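Local coordinates for protein FAD-binding oxidoreductase (Gulosibacter chungangensis, PDB 7PBG) that oxidises 4-ethylphenol and related 4-alkylphenols, dehydrogenating them to products such as 4-vinylphenol with the help of a covalently bound FAD cofactor, at residues Ala16-Glu21 / Tyr77-His82; Val103-Gly108 / Phe225-Arg230; Pro256-Thr261 / Asp340-Ile345. One frame throughout, in Å; residues are numbered along the deposited sequence.

Contact 1 (Ala16-Glu21 / Tyr77-His82). With FAD (flavin-adenine dinucleotide), chain C.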
loop_
_atom_site.group_PDB
_atom_site.type_symbol
_atom_site.label_atom_id
_atom_site.label_comp_id
_atom_site.label_asym_id
_atom_site.label_seq_id
_atom_site.Cartn_x
_atom_site.Cartn_y
_atom_site.Cartn_z
ATOM N N ALA A 16 33.880 -23.823 7.913
ATOM C CA ALA A 16 33.664 -25.281 8.065
ATOM C C ALA A 16 32.863 -25.535 9.356
ATOM O O ALA A 16 32.069 -26.507 9.395
ATOM C CB ALA A 16 34.982 -26.034 8.092
ATOM N N ASN A 17 33.091 -24.743 10.395
ATOM C CA ASN A 17 32.431 -24.967 11.709
ATOM C C ASN A 17 30.948 -24.614 11.560
ATOM O O ASN A 17 30.135 -25.416 12.019
ATOM C CB ASN A 17 33.065 -24.203 12.865
ATOM C CG ASN A 17 34.343 -24.838 13.365
ATOM O OD1 ASN A 17 34.548 -26.037 13.229
ATOM N ND2 ASN A 17 35.198 -24.027 13.942
ATOM N N ALA A 18 30.644 -23.516 10.868
ATOM C CA ALA A 18 29.256 -23.085 10.563
ATOM C C ALA A 18 28.561 -24.129 9.689
ATOM O O ALA A 18 27.398 -24.508 9.983
ATOM C CB ALA A 18 29.272 -21.737 9.901
ATOM N N ILE A 19 29.236 -24.614 8.645
ATOM C CA ILE A 19 28.699 -25.666 7.729
ATOM C C ILE A 19 28.374 -26.928 8.539
ATOM O O ILE A 19 27.290 -27.532 8.325
ATOM C CB ILE A 19 29.663 -25.963 6.552
ATOM C CG1 ILE A 19 29.800 -24.774 5.599
ATOM C CG2 ILE A 19 29.258 -27.230 5.805
ATOM C CD1 ILE A 19 28.540 -24.436 4.782
ATOM N N SER A 20 29.247 -27.325 9.458
ATOM C CA SER A 20 29.007 -28.494 10.335
ATOM C C SER A 20 27.745 -28.263 11.205
ATOM O O SER A 20 26.929 -29.222 11.344
ATOM C CB SER A 20 30.249 -28.791 11.145
ATOM O OG SER A 20 29.932 -29.703 12.166
ATOM N N GLU A 21 27.503 -27.038 11.690
ATOM C CA GLU A 21 26.301 -26.706 12.514
ATOM C C GLU A 21 25.041 -26.696 11.623
ATOM O O GLU A 21 24.030 -27.295 12.021
ATOM C CB GLU A 21 26.489 -25.373 13.238
ATOM C CG GLU A 21 27.536 -25.443 14.355
ATOM C CD GLU A 21 27.390 -24.389 15.441
ATOM O OE1 GLU A 21 26.235 -24.091 15.842
ATOM O OE2 GLU A 21 28.432 -23.921 15.930
ATOM N N TYR A 77 28.428 -16.955 13.740
ATOM C CA TYR A 77 29.695 -17.003 12.951
ATOM C C TYR A 77 29.934 -15.725 12.157
ATOM O O TYR A 77 30.980 -15.663 11.547
ATOM C CB TYR A 77 29.684 -18.206 12.014
ATOM C CG TYR A 77 29.880 -19.485 12.765
ATOM C CD1 TYR A 77 31.152 -19.876 13.149
ATOM C CD2 TYR A 77 28.821 -20.284 13.135
ATOM C CE1 TYR A 77 31.361 -21.017 13.906
ATOM C CE2 TYR A 77 29.006 -21.425 13.899
ATOM C CZ TYR A 77 30.288 -21.812 14.262
ATOM O OH TYR A 77 30.466 -22.962 14.990
ATOM N N GLY A 78 28.962 -14.815 12.056
ATOM C CA GLY A 78 29.119 -13.592 11.236
ATOM C C GLY A 78 29.148 -13.898 9.745
ATOM O O GLY A 78 29.870 -13.228 9.011
ATOM N N ILE A 79 28.372 -14.892 9.316
ATOM C CA ILE A 79 28.298 -15.336 7.906
ATOM C C ILE A 79 27.087 -14.703 7.248
ATOM O O ILE A 79 25.982 -14.896 7.754
ATOM C CB ILE A 79 28.303 -16.869 7.834
ATOM C CG1 ILE A 79 29.688 -17.408 8.243
ATOM C CG2 ILE A 79 27.863 -17.310 6.452
ATOM C CD1 ILE A 79 29.742 -18.905 8.351
ATOM N N PRO A 80 27.287 -13.904 6.173
ATOM C CA PRO A 80 26.177 -13.313 5.427
ATOM C C PRO A 80 25.331 -14.363 4.698
ATOM O O PRO A 80 25.848 -15.425 4.255
ATOM C CB PRO A 80 26.846 -12.317 4.489
ATOM C CG PRO A 80 28.229 -12.872 4.280
ATOM C CD PRO A 80 28.595 -13.535 5.591
ATOM N N LEU A 81 24.018 -14.083 4.666
ATOM C CA LEU A 81 22.988 -14.965 4.067
ATOM C C LEU A 81 22.304 -14.177 2.948
ATOM O O LEU A 81 22.097 -12.957 3.082
ATOM C CB LEU A 81 21.935 -15.345 5.120
ATOM C CG LEU A 81 22.402 -16.118 6.348
ATOM C CD1 LEU A 81 21.225 -16.403 7.268
ATOM C CD2 LEU A 81 23.098 -17.416 5.934
ATOM N N HIS A 82 21.883 -14.875 1.913
ATOM C CA HIS A 82 20.968 -14.321 0.877
ATOM C C HIS A 82 19.887 -15.350 0.723
ATOM O O HIS A 82 20.202 -16.523 0.327
ATOM C CB HIS A 82 21.700 -13.992 -0.427
ATOM C CG HIS A 82 20.783 -13.579 -1.532
ATOM N ND1 HIS A 82 19.721 -12.675 -1.314
ATOM C CD2 HIS A 82 20.775 -13.907 -2.843
ATOM C CE1 HIS A 82 19.120 -12.463 -2.460
ATOM N NE2 HIS A 82 19.735 -13.241 -3.429
HETATM P PA FAD C . 13.316 -14.469 -6.272
HETATM O O1A FAD C . 14.569 -14.502 -7.086
HETATM O O2A FAD C . 12.971 -15.673 -5.431
HETATM O O5B FAD C . 13.392 -13.226 -5.319
HETATM C C5B FAD C . 13.831 -11.954 -5.777
HETATM C C4B FAD C . 14.433 -11.227 -4.599
HETATM O O4B FAD C . 13.421 -10.971 -3.582
HETATM C C3B FAD C . 15.540 -11.975 -3.839
HETATM O O3B FAD C . 16.803 -11.830 -4.484
HETATM C C2B FAD C . 15.434 -11.374 -2.428
HETATM O O2B FAD C . 16.111 -10.131 -2.398
HETATM C C1B FAD C . 13.925 -11.214 -2.280
HETATM N N9A FAD C . 13.248 -12.365 -1.740
HETATM C C8A FAD C . 12.581 -13.309 -2.455
HETATM N N7A FAD C . 12.050 -14.218 -1.692
HETATM C C5A FAD C . 12.439 -13.892 -0.414
HETATM C C6A FAD C . 12.142 -14.457 0.830
HETATM N N6A FAD C . 11.432 -15.583 0.972
HETATM N N1A FAD C . 12.682 -13.862 1.918
HETATM C C2A FAD C . 13.402 -12.723 1.752
HETATM N N3A FAD C . 13.712 -12.085 0.631
HETATM C C4A FAD C . 13.192 -12.734 -0.430
HETATM N N1 FAD C . 9.527 -9.087 -13.516
HETATM C C2 FAD C . 8.329 -8.601 -13.246
HETATM O O2 FAD C . 8.026 -8.235 -12.082
HETATM N N3 FAD C . 7.359 -8.560 -14.181
HETATM C C4 FAD C . 7.572 -8.927 -15.479
HETATM O O4 FAD C . 6.619 -8.937 -16.282
HETATM C C4X FAD C . 8.826 -9.398 -15.820
HETATM N N5 FAD C . 9.032 -9.733 -17.066
HETATM C C5X FAD C . 10.284 -10.210 -17.372
HETATM C C6 FAD C . 10.524 -10.600 -18.697
HETATM C C7 FAD C . 11.732 -11.144 -19.088
HETATM C C7M FAD C . 11.935 -11.566 -20.528
HETATM C C8 FAD C . 12.738 -11.315 -18.113
HETATM C C8M FAD C . 14.066 -11.899 -18.489
HETATM C C9 FAD C . 12.527 -10.902 -16.814
HETATM C C9A FAD C . 11.297 -10.356 -16.399
HETATM N N10 FAD C . 11.030 -9.986 -15.085
HETATM C C10 FAD C . 9.773 -9.504 -14.748
HETATM C "C1'" FAD C . 12.017 -10.190 -13.993
HETATM C "C2'" FAD C . 11.897 -11.561 -13.309
HETATM O "O2'" FAD C . 11.708 -12.631 -14.297
HETATM C "C3'" FAD C . 10.720 -11.704 -12.322
HETATM O "O3'" FAD C . 10.610 -10.548 -11.527
HETATM C "C4'" FAD C . 10.774 -12.928 -11.398
HETATM O "O4'" FAD C . 9.451 -13.264 -10.950
HETATM C "C5'" FAD C . 11.673 -12.680 -10.217
HETATM O "O5'" FAD C . 12.299 -13.886 -9.761
HETATM P P FAD C . 11.641 -14.786 -8.618
HETATM O O1P FAD C . 12.229 -16.163 -8.714
HETATM O O2P FAD C . 10.160 -14.636 -8.761
HETATM O O3P FAD C . 12.104 -14.090 -7.255
#
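Y77, the last residue of helix 64-77, lays its ring against the flank of helix 12-26, where A18, N17 and E21 receive it. Its CG stands anti to the carbonyl carbon (chi1 -73°), which starts the ring off toward that helix. From the root outward, CB and CG both lie near the methyl of A18. Y77 CD2 lies 3.6 Å from A18 CB, a methyl set over one ring face and displaced toward the rim, in a CH-pi contact 3.9 Å from the centroid of the Y77 ring. On the other branch, Y77 CE1 meets N17 CB at 3.8 Å. CE2 and CZ come next to the carboxylate of E21, whose CD lies at the ring edge, in plane, while the carboxylate itself is turned 79° from the ring. At the tip, Y77 OH donates to E21 OE2 in a very short hydrogen bond, modelled at 2.4 Å, a doubtful length. On the same side of the ring, I79 CD1 presses on A18 CB at 3.3 Å, tighter than usual van der Waals contact. The backbone turns toward I79 through G78, whose positive phi belongs to the Schellman motif ending the helix. The N-terminal helix 12-26 is thus packed on the end of helix 64-77, and the chain runs on into strand 81-84, where H82 of the FAD site brings CE1 within 3.1 Å of FAD O3B. E21 OE2 also forms a salt bridge to K76. Phenol and ammonium thus share one carboxylate oxygen, consistent with an ionised E21 and probably a polarised Y77 hydroxyl.

Contact 2 (Val103-Gly108 / Phe225-Arg230). With FAD (flavin-adenine dinucleotide), chain C.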
loop_
_atom_site.group_PDB
_atom_site.type_symbol
_atom_site.label_atom_id
_atom_site.label_comp_id
_atom_site.label_asym_id
_atom_site.label_seq_id
_atom_site.Cartn_x
_atom_site.Cartn_y
_atom_site.Cartn_z
ATOM N N VAL A 103 26.313 -17.304 1.979
ATOM C CA VAL A 103 25.598 -18.602 2.005
ATOM C C VAL A 103 24.195 -18.328 1.452
ATOM O O VAL A 103 23.511 -17.446 2.012
ATOM C CB VAL A 103 25.580 -19.191 3.416
ATOM C CG1 VAL A 103 24.634 -20.355 3.527
ATOM C CG2 VAL A 103 26.987 -19.590 3.870
ATOM N N LEU A 104 23.759 -19.081 0.457
ATOM C CA LEU A 104 22.429 -18.858 -0.173
ATOM C C LEU A 104 21.390 -19.751 0.497
ATOM O O LEU A 104 21.706 -20.968 0.797
ATOM C CB LEU A 104 22.554 -19.152 -1.653
ATOM C CG LEU A 104 23.767 -18.515 -2.343
ATOM C CD1 LEU A 104 23.698 -18.784 -3.828
ATOM C CD2 LEU A 104 23.822 -17.024 -2.095
ATOM N N LEU A 105 20.203 -19.188 0.757
ATOM C CA LEU A 105 19.058 -19.981 1.252
ATOM C C LEU A 105 18.052 -20.042 0.109
ATOM O O LEU A 105 17.385 -19.073 -0.104
ATOM C CB LEU A 105 18.415 -19.350 2.491
ATOM C CG LEU A 105 19.124 -19.583 3.815
ATOM C CD1 LEU A 105 20.612 -19.300 3.745
ATOM C CD2 LEU A 105 18.446 -18.808 4.941
ATOM N N HIS A 106 17.928 -21.184 -0.562
ATOM C CA HIS A 106 16.861 -21.376 -1.566
ATOM C C HIS A 106 15.642 -21.981 -0.858
ATOM O O HIS A 106 15.524 -23.204 -0.793
ATOM C CB HIS A 106 17.397 -22.185 -2.728
ATOM C CG HIS A 106 16.384 -22.411 -3.782
ATOM N ND1 HIS A 106 16.511 -23.395 -4.695
ATOM C CD2 HIS A 106 15.194 -21.832 -3.984
ATOM C CE1 HIS A 106 15.435 -23.403 -5.473
ATOM N NE2 HIS A 106 14.624 -22.444 -5.067
ATOM N N LEU A 107 14.757 -21.114 -0.388
ATOM C CA LEU A 107 13.579 -21.507 0.391
ATOM C C LEU A 107 12.640 -22.347 -0.459
ATOM O O LEU A 107 12.021 -23.239 0.095
ATOM C CB LEU A 107 12.873 -20.275 0.963
ATOM C CG LEU A 107 13.374 -19.877 2.354
ATOM C CD1 LEU A 107 14.708 -19.195 2.290
ATOM C CD2 LEU A 107 12.343 -19.043 3.090
ATOM N N GLY A 108 12.497 -21.995 -1.739
ATOM C CA GLY A 108 11.427 -22.550 -2.562
ATOM C C GLY A 108 11.693 -24.005 -2.938
ATOM O O GLY A 108 10.752 -24.658 -3.382
ATOM N N PHE A 225 16.038 -7.208 5.500
ATOM C CA PHE A 225 15.600 -7.052 6.907
ATOM C C PHE A 225 14.990 -8.344 7.457
ATOM O O PHE A 225 14.905 -8.524 8.685
ATOM C CB PHE A 225 14.583 -5.928 7.036
ATOM C CG PHE A 225 15.050 -4.565 6.607
ATOM C CD1 PHE A 225 16.399 -4.237 6.532
ATOM C CD2 PHE A 225 14.117 -3.636 6.197
ATOM C CE1 PHE A 225 16.782 -2.963 6.145
ATOM C CE2 PHE A 225 14.500 -2.372 5.794
ATOM C CZ PHE A 225 15.832 -2.049 5.780
ATOM N N GLY A 226 14.634 -9.274 6.593
ATOM C CA GLY A 226 14.016 -10.504 7.082
ATOM C C GLY A 226 13.921 -11.525 5.994
ATOM O O GLY A 226 14.169 -11.193 4.834
ATOM N N ILE A 227 13.459 -12.710 6.365
ATOM C CA ILE A 227 13.239 -13.851 5.436
ATOM C C ILE A 227 11.767 -14.273 5.498
ATOM O O ILE A 227 11.291 -14.731 6.525
ATOM C CB ILE A 227 14.230 -14.975 5.727
ATOM C CG1 ILE A 227 15.668 -14.463 5.715
ATOM C CG2 ILE A 227 13.982 -16.142 4.781
ATOM C CD1 ILE A 227 16.680 -15.508 6.163
ATOM N N CYS A 228 11.035 -14.102 4.400
ATOM C CA CYS A 228 9.608 -14.417 4.346
ATOM C C CYS A 228 9.403 -15.945 4.135
ATOM O O CYS A 228 10.087 -16.547 3.290
ATOM C CB CYS A 228 8.966 -13.689 3.207
ATOM S SG CYS A 228 7.172 -13.911 3.204
ATOM N N THR A 229 8.567 -16.545 4.974
ATOM C CA THR A 229 8.281 -18.004 4.918
ATOM C C THR A 229 6.832 -18.246 4.507
ATOM O O THR A 229 6.458 -19.407 4.256
ATOM C CB THR A 229 8.643 -18.615 6.267
ATOM O OG1 THR A 229 7.859 -17.959 7.270
ATOM C CG2 THR A 229 10.119 -18.452 6.556
ATOM N N ARG A 230 6.020 -17.218 4.444
ATOM C CA ARG A 230 4.570 -17.380 4.111
ATOM C C ARG A 230 4.044 -16.028 3.700
ATOM O O ARG A 230 4.431 -14.994 4.343
ATOM C CB ARG A 230 3.810 -17.958 5.316
ATOM C CG ARG A 230 2.387 -18.368 4.945
ATOM C CD ARG A 230 1.460 -18.555 6.123
ATOM N NE ARG A 230 1.938 -19.635 6.960
ATOM C CZ ARG A 230 1.197 -20.427 7.696
ATOM N NH1 ARG A 230 -0.120 -20.283 7.730
ATOM N NH2 ARG A 230 1.796 -21.392 8.367
HETATM P PA FAD C . 13.316 -14.469 -6.272
HETATM O O1A FAD C . 14.569 -14.502 -7.086
HETATM O O2A FAD C . 12.971 -15.673 -5.431
HETATM O O5B FAD C . 13.392 -13.226 -5.319
HETATM C C5B FAD C . 13.831 -11.954 -5.777
HETATM C C4B FAD C . 14.433 -11.227 -4.599
HETATM O O4B FAD C . 13.421 -10.971 -3.582
HETATM C C3B FAD C . 15.540 -11.975 -3.839
HETATM O O3B FAD C . 16.803 -11.830 -4.484
HETATM C C2B FAD C . 15.434 -11.374 -2.428
HETATM O O2B FAD C . 16.111 -10.131 -2.398
HETATM C C1B FAD C . 13.925 -11.214 -2.280
HETATM N N9A FAD C . 13.248 -12.365 -1.740
HETATM C C8A FAD C . 12.581 -13.309 -2.455
HETATM N N7A FAD C . 12.050 -14.218 -1.692
HETATM C C5A FAD C . 12.439 -13.892 -0.414
HETATM C C6A FAD C . 12.142 -14.457 0.830
HETATM N N6A FAD C . 11.432 -15.583 0.972
HETATM N N1A FAD C . 12.682 -13.862 1.918
HETATM C C2A FAD C . 13.402 -12.723 1.752
HETATM N N3A FAD C . 13.712 -12.085 0.631
HETATM C C4A FAD C . 13.192 -12.734 -0.430
HETATM N N1 FAD C . 9.527 -9.087 -13.516
HETATM C C2 FAD C . 8.329 -8.601 -13.246
HETATM O O2 FAD C . 8.026 -8.235 -12.082
HETATM N N3 FAD C . 7.359 -8.560 -14.181
HETATM C C4 FAD C . 7.572 -8.927 -15.479
HETATM O O4 FAD C . 6.619 -8.937 -16.282
HETATM C C4X FAD C . 8.826 -9.398 -15.820
HETATM N N5 FAD C . 9.032 -9.733 -17.066
HETATM C C5X FAD C . 10.284 -10.210 -17.372
HETATM C C6 FAD C . 10.524 -10.600 -18.697
HETATM C C7 FAD C . 11.732 -11.144 -19.088
HETATM C C7M FAD C . 11.935 -11.566 -20.528
HETATM C C8 FAD C . 12.738 -11.315 -18.113
HETATM C C8M FAD C . 14.066 -11.899 -18.489
HETATM C C9 FAD C . 12.527 -10.902 -16.814
HETATM C C9A FAD C . 11.297 -10.356 -16.399
HETATM N N10 FAD C . 11.030 -9.986 -15.085
HETATM C C10 FAD C . 9.773 -9.504 -14.748
HETATM C "C1'" FAD C . 12.017 -10.190 -13.993
HETATM C "C2'" FAD C . 11.897 -11.561 -13.309
HETATM O "O2'" FAD C . 11.708 -12.631 -14.297
HETATM C "C3'" FAD C . 10.720 -11.704 -12.322
HETATM O "O3'" FAD C . 10.610 -10.548 -11.527
HETATM C "C4'" FAD C . 10.774 -12.928 -11.398
HETATM O "O4'" FAD C . 9.451 -13.264 -10.950
HETATM C "C5'" FAD C . 11.673 -12.680 -10.217
HETATM O "O5'" FAD C . 12.299 -13.886 -9.761
HETATM P P FAD C . 11.641 -14.786 -8.618
HETATM O O1P FAD C . 12.229 -16.163 -8.714
HETATM O O2P FAD C . 10.160 -14.636 -8.761
HETATM O O3P FAD C . 12.104 -14.090 -7.255
#
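L107 and T229 mark the closest backbone approach, their CA atoms 7.8 Å apart. The segments do not pair as neighbouring strands: strand 103-106 belongs to the small mixed sheet and ends just before L107, whereas strand 226-237 runs in the separate antiparallel sheet. Side chains bridge the gap. I227 splits its contacts between two leucines. Its CD1 lies 3.9 Å from CD2 of L105, the two side chains crossing at about a right angle, while its CG2 branch, anti to the backbone N, meets CD2 of L107 at 3.7 Å and also has CD1 of L107 nearby. The same L107 CD2 methyl sits 3.4 Å from the carbonyl O of C228 and just reaches CG2 of T229. T229 turns its hydroxyl to E183, leaving the methyl as the branch that faces L107. Beneath this cluster, V67 of helix 64-77 touches both L107 and I227. C228 itself serves the cofactor through its backbone: its N donates to FAD N1A at 3.0 Å (154° at the hydrogen), and its O accepts from FAD N6A at 2.8 Å (153°). C228 thus meets both N1A and N6A of the Watson-Crick edge of the adenine through its main chain, with G226 O close to C2A and I227 CG2 3.9 Å from N1A. L107 CD2 lies beside the accepting oxygen, roughly at right angles to the direction of N6A. Two sheets joined by an apolar core, with the adenine end of FAD gripped by main-chain atoms, correspond to the two-subdomain FAD-binding fold of the PCMH type.

Contact 3 (Pro256-Thr261 / Asp340-Ile345)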
loop_
_atom_site.group_PDB
_atom_site.type_symbol
_atom_site.label_atom_id
_atom_site.label_comp_id
_atom_site.label_asym_id
_atom_site.label_seq_id
_atom_site.Cartn_x
_atom_site.Cartn_y
_atom_site.Cartn_z
ATOM N N PRO A 256 4.705 9.315 -28.890
ATOM C CA PRO A 256 4.095 10.366 -28.085
ATOM C C PRO A 256 2.565 10.342 -28.095
ATOM O O PRO A 256 1.941 10.357 -27.028
ATOM C CB PRO A 256 4.635 11.670 -28.689
ATOM C CG PRO A 256 5.920 11.262 -29.293
ATOM C CD PRO A 256 5.704 9.852 -29.837
ATOM N N ALA A 257 1.951 10.248 -29.270
ATOM C CA ALA A 257 0.490 10.215 -29.316
ATOM C C ALA A 257 -0.058 8.965 -28.610
ATOM O O ALA A 257 -1.209 9.019 -28.065
ATOM C CB ALA A 257 0.005 10.287 -30.723
ATOM N N ILE A 258 0.630 7.839 -28.754
ATOM C CA ILE A 258 0.169 6.614 -28.080
ATOM C C ILE A 258 0.101 6.875 -26.571
ATOM O O ILE A 258 -0.899 6.571 -25.955
ATOM C CB ILE A 258 1.041 5.409 -28.382
ATOM C CG1 ILE A 258 1.031 5.057 -29.878
ATOM C CG2 ILE A 258 0.641 4.273 -27.452
ATOM C CD1 ILE A 258 2.147 4.082 -30.292
ATOM N N MET A 259 1.162 7.445 -25.988
ATOM C CA MET A 259 1.224 7.585 -24.536
ATOM C C MET A 259 0.183 8.641 -24.110
ATOM O O MET A 259 -0.496 8.420 -23.114
ATOM C CB MET A 259 2.633 7.974 -24.066
ATOM C CG MET A 259 3.714 7.002 -24.421
ATOM S SD MET A 259 3.372 5.254 -24.119
ATOM C CE MET A 259 3.189 5.321 -22.339
ATOM N N GLU A 260 0.031 9.741 -24.871
ATOM C CA GLU A 260 -0.873 10.827 -24.482
ATOM C C GLU A 260 -2.317 10.358 -24.680
ATOM O O GLU A 260 -3.170 10.869 -23.970
ATOM C CB GLU A 260 -0.551 12.098 -25.239
ATOM C CG GLU A 260 0.762 12.698 -24.808
ATOM C CD GLU A 260 0.800 13.353 -23.436
ATOM O OE1 GLU A 260 -0.274 13.604 -22.856
ATOM O OE2 GLU A 260 1.906 13.670 -22.974
ATOM N N THR A 261 -2.583 9.395 -25.570
ATOM C CA THR A 261 -3.942 8.832 -25.726
ATOM C C THR A 261 -4.263 7.887 -24.555
ATOM O O THR A 261 -5.414 7.879 -24.042
ATOM C CB THR A 261 -4.130 8.108 -27.062
ATOM O OG1 THR A 261 -3.851 9.066 -28.084
ATOM C CG2 THR A 261 -5.520 7.546 -27.264
ATOM N N ASP A 340 -11.896 3.686 -30.712
ATOM C CA ASP A 340 -12.187 5.027 -31.288
ATOM C C ASP A 340 -11.052 5.991 -30.971
ATOM O O ASP A 340 -10.703 6.818 -31.859
ATOM C CB ASP A 340 -13.488 5.605 -30.761
ATOM C CG ASP A 340 -14.729 4.969 -31.356
ATOM O OD1 ASP A 340 -15.810 5.340 -30.884
ATOM O OD2 ASP A 340 -14.605 4.095 -32.242
ATOM N N ALA A 341 -10.471 5.874 -29.792
ATOM C CA ALA A 341 -9.378 6.765 -29.357
ATOM C C ALA A 341 -8.106 6.533 -30.184
ATOM O O ALA A 341 -7.562 7.496 -30.752
ATOM C CB ALA A 341 -9.085 6.625 -27.875
ATOM N N TYR A 342 -7.630 5.299 -30.257
ATOM C CA TYR A 342 -6.316 4.966 -30.813
ATOM C C TYR A 342 -6.362 5.014 -32.344
ATOM O O TYR A 342 -5.331 5.275 -32.968
ATOM C CB TYR A 342 -5.859 3.629 -30.264
ATOM C CG TYR A 342 -5.379 3.645 -28.837
ATOM C CD1 TYR A 342 -4.131 4.162 -28.542
ATOM C CD2 TYR A 342 -6.148 3.113 -27.817
ATOM C CE1 TYR A 342 -3.638 4.142 -27.244
ATOM C CE2 TYR A 342 -5.671 3.057 -26.517
ATOM C CZ TYR A 342 -4.405 3.545 -26.247
ATOM O OH TYR A 342 -4.048 3.419 -24.951
ATOM N N LEU A 343 -7.529 4.761 -32.935
ATOM C CA LEU A 343 -7.628 4.695 -34.411
ATOM C C LEU A 343 -7.624 6.106 -34.992
ATOM O O LEU A 343 -7.469 6.182 -36.218
ATOM C CB LEU A 343 -8.846 3.911 -34.895
ATOM C CG LEU A 343 -8.814 2.386 -34.759
ATOM C CD1 LEU A 343 -10.018 1.813 -35.461
ATOM C CD2 LEU A 343 -7.564 1.753 -35.292
ATOM N N GLN A 344 -7.683 7.150 -34.165
ATOM C CA GLN A 344 -7.443 8.532 -34.664
ATOM C C GLN A 344 -5.963 8.768 -34.976
ATOM O O GLN A 344 -5.662 9.813 -35.583
ATOM C CB GLN A 344 -7.947 9.582 -33.699
ATOM C CG GLN A 344 -9.451 9.576 -33.552
ATOM C CD GLN A 344 -9.873 10.911 -33.011
ATOM O OE1 GLN A 344 -9.413 11.286 -31.946
ATOM N NE2 GLN A 344 -10.718 11.636 -33.739
ATOM N N ILE A 345 -5.062 7.900 -34.519
ATOM C CA ILE A 345 -3.637 7.965 -34.929
ATOM C C ILE A 345 -3.539 7.406 -36.333
ATOM O O ILE A 345 -3.844 6.238 -36.547
ATOM C CB ILE A 345 -2.728 7.264 -33.923
ATOM C CG1 ILE A 345 -2.916 7.918 -32.553
ATOM C CG2 ILE A 345 -1.283 7.279 -34.401
ATOM C CD1 ILE A 345 -2.151 7.248 -31.413
#
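T261 carries its CG2 methyl over one face of the Y342 ring, 4.0 Å from the centroid and 17° off the normal, a CH-pi contact offset toward the rim. The same methyl meets A341 CB at 3.7 Å. A second apolar point is I345 CD1, which rests on A257 CB at 3.8 Å and lies near the backbone N of I258; the I345 and I258 side chains cross at about a right angle. What sets T261 is its hydroxyl: OG1, beside the backbone N and anti to the carbonyl carbon (chi1 -58°), donates back to A257 O at 2.6 Å, reaching it from the opposite face to T261 N, while CG2 takes the position anti to the backbone N and meets the tyrosine. Y342 has its ring edge near I258 O, and its OH is hydrogen-bonded to T262 OG1. I345 is brought round to the helix by the type I turn from Y342. Outward from this, F249 of strand 241-249 touches I258, Y342 and I345, and I258 also reaches W318 and V320 of strand 318-326. The contact therefore joins helix 255-266 to the C-terminal end of helix 328-342 over the eight-stranded antiparallel sheet, with helix 406-422 flanking P256 and M259.

Overall arrangement
From the N terminus, contact 1 closes the first loop by bringing helix 12-26 against the end of helix 64-77. Contact 2 opens only afterwards and spans a longer excursion, tying strand 103-106 to strand 226-237; contact 3 follows, linking helices 255-266 and 328-342. The three are in series, so none nests in or crosses another. Contacts 1 and 2 adjoin through the neighbouring parallel strands 81-84 and 103-106, and both reach FAD, at its ribose and adenine. Contact 3 lies on the opposite side of the chain's centre, its own centre about 45 Å from that of contact 2, and belongs to the helices covering the large antiparallel sheet.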